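Local structure of ATP-dependent Clp protease proteolytic subunit (Plasmodium falciparum, 4GM2) at residues A111-S116 / I163-K168. The protein is probably a catalytically inactive subunit of the apicoplast caseinolytic (Clp) protease complex, a member of the ClpP family of serine peptidases. Sequence-based numbering, arbitrary orientation.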
loop_
_atom_site.group_PDB
_atom_site.type_symbol
_atom_site.label_atom_id
_atom_site.label_comp_id
_atom_site.label_asym_id
_atom_site.label_seq_id
_atom_site.Cartn_x
_atom_site.Cartn_y
_atom_site.Cartn_z
ATOM N N ALA A 111 16.937 -18.488 -20.015
ATOM C CA ALA A 111 17.556 -17.167 -20.010
ATOM C C ALA A 111 18.721 -17.102 -21.000
ATOM O O ALA A 111 19.016 -16.037 -21.546
ATOM C CB ALA A 111 18.010 -16.791 -18.610
ATOM N N CYS A 112 19.370 -18.243 -21.230
ATOM C CA CYS A 112 20.437 -18.344 -22.230
ATOM C C CYS A 112 19.872 -18.252 -23.650
ATOM O O CYS A 112 20.448 -17.579 -24.509
ATOM C CB CYS A 112 21.228 -19.639 -22.053
ATOM S SG CYS A 112 22.652 -19.813 -23.151
ATOM N N ILE A 113 18.752 -18.933 -23.884
ATOM C CA ILE A 113 18.016 -18.840 -25.146
ATOM C C ILE A 113 17.654 -17.381 -25.421
ATOM O O ILE A 113 17.869 -16.862 -26.525
ATOM C CB ILE A 113 16.728 -19.695 -25.102
ATOM C CG1 ILE A 113 17.078 -21.181 -24.990
ATOM C CG2 ILE A 113 15.856 -19.436 -26.325
ATOM C CD1 ILE A 113 15.935 -22.048 -24.510
ATOM N N LEU A 114 17.116 -16.727 -24.396
ATOM C CA LEU A 114 16.731 -15.328 -24.479
ATOM C C LEU A 114 17.912 -14.433 -24.838
ATOM O O LEU A 114 17.805 -13.604 -25.739
ATOM C CB LEU A 114 16.094 -14.872 -23.166
ATOM C CG LEU A 114 15.358 -13.536 -23.213
ATOM C CD1 LEU A 114 14.310 -13.544 -24.316
ATOM C CD2 LEU A 114 14.732 -13.238 -21.860
ATOM N N ALA A 115 19.032 -14.615 -24.140
ATOM C CA ALA A 115 20.243 -13.836 -24.397
ATOM C C ALA A 115 20.748 -13.969 -25.845
ATOM O O ALA A 115 21.098 -12.973 -26.481
ATOM C CB ALA A 115 21.334 -14.206 -23.404
ATOM N N SER A 116 20.767 -15.196 -26.360
ATOM C CA SER A 116 21.235 -15.461 -27.722
ATOM C C SER A 116 20.252 -14.973 -28.790
ATOM O O SER A 116 20.554 -15.014 -29.987
ATOM C CB SER A 116 21.486 -16.957 -27.912
ATOM O OG SER A 116 20.277 -17.689 -27.760
ATOM N N ILE A 163 15.112 -26.261 -30.190
ATOM C CA ILE A 163 16.274 -26.663 -30.989
ATOM C C ILE A 163 16.431 -25.730 -32.192
ATOM O O ILE A 163 17.544 -25.343 -32.541
ATOM C CB ILE A 163 16.188 -28.138 -31.447
ATOM C CG1 ILE A 163 16.297 -29.080 -30.240
ATOM C CG2 ILE A 163 17.283 -28.459 -32.456
ATOM C CD1 ILE A 163 16.046 -30.542 -30.558
ATOM N N GLU A 164 15.302 -25.357 -32.793
ATOM C CA GLU A 164 15.261 -24.502 -33.980
ATOM C C GLU A 164 15.792 -23.095 -33.695
ATOM O O GLU A 164 16.573 -22.546 -34.476
ATOM C CB GLU A 164 13.827 -24.432 -34.505
ATOM C CG GLU A 164 13.705 -24.281 -36.010
ATOM C CD GLU A 164 12.357 -24.753 -36.531
ATOM O OE1 GLU A 164 11.674 -23.949 -37.199
ATOM O OE2 GLU A 164 11.978 -25.921 -36.272
ATOM N N ILE A 165 15.361 -22.524 -32.572
ATOM C CA ILE A 165 15.805 -21.204 -32.129
ATOM C C ILE A 165 17.312 -21.187 -31.840
ATOM O O ILE A 165 18.031 -20.329 -32.351
ATOM C CB ILE A 165 14.993 -20.729 -30.899
ATOM C CG1 ILE A 165 13.525 -20.510 -31.291
ATOM C CG2 ILE A 165 15.590 -19.464 -30.292
ATOM C CD1 ILE A 165 12.569 -20.369 -30.124
ATOM N N ILE A 166 17.788 -22.143 -31.039
ATOM C CA ILE A 166 19.203 -22.205 -30.672
ATOM C C ILE A 166 20.084 -22.472 -31.894
ATOM O O ILE A 166 21.152 -21.867 -32.040
ATOM C CB ILE A 166 19.466 -23.248 -29.565
ATOM C CG1 ILE A 166 18.684 -22.885 -28.302
ATOM C CG2 ILE A 166 20.955 -23.335 -29.243
ATOM C CD1 ILE A 166 18.579 -24.006 -27.291
ATOM N N SER A 167 19.627 -23.364 -32.771
ATOM C CA SER A 167 20.327 -23.646 -34.028
ATOM C C SER A 167 20.484 -22.401 -34.900
ATOM O O SER A 167 21.543 -22.197 -35.498
ATOM C CB SER A 167 19.614 -24.741 -34.816
ATOM O OG SER A 167 19.607 -25.956 -34.094
ATOM N N LYS A 168 19.433 -21.583 -34.964
ATOM C CA LYS A 168 19.456 -20.343 -35.737
ATOM C C LYS A 168 20.375 -19.297 -35.109
ATOM O O LYS A 168 21.163 -18.664 -35.813
ATOM C CB LYS A 168 18.042 -19.775 -35.906
ATOM C CG LYS A 168 17.911 -18.792 -37.067
ATOM C CD LYS A 168 16.586 -18.037 -37.060
ATOM C CE LYS A 168 16.647 -16.789 -36.187
ATOM N NZ LYS A 168 15.382 -16.002 -36.230
#
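I113 meets two isoleucines of the helix 148-170, I165 and I166, and its two branches divide the work between them, illustrating how a beta-branched residue can use each branch on a different one of two neighbouring residues of a facing helix. Methyl CG2, held anti to the backbone N by a chi1 of -65°, touches I165 CG2 at 4.0 Å, a methyl-to-methyl meeting. The other branch deals with I166: I113 CG1 lies 3.9 Å from I166 CD1 and almost as near to I166 CG1, so that the end of I166, CG1 and CD1, lies across the I113 CG1 methylene. In both pairs the side chains cross at about a right angle. The helices come closest at I113 and I166, whose CA atoms are 6.6 Å apart, and contact between the two segments is purely apolar.

The hydrogen bonds lie beside this apolar contact. S116 OG turns back on its own helix and bonds to I113 O at 2.8 Å, the donor tilted 34° from the carbonyl plane; S116 OG also bonds to N169 ND2, one residue further along helix 148-170, a polar link between the two helices. On the other helix, S167 OG and S167 N approach I163 O from opposite faces of its plane, the hydroxyl at 2.7 Å.

This buried contact joins the short helix 110-116 to the long helix 148-170 near the middle of the ClpP-type fold. L114 carries the first helix against strand 61-67 and helix 81-94, and I165 also packs on helix 81-94. Beyond the long helix, I166 and S167 rest against helix 174-180.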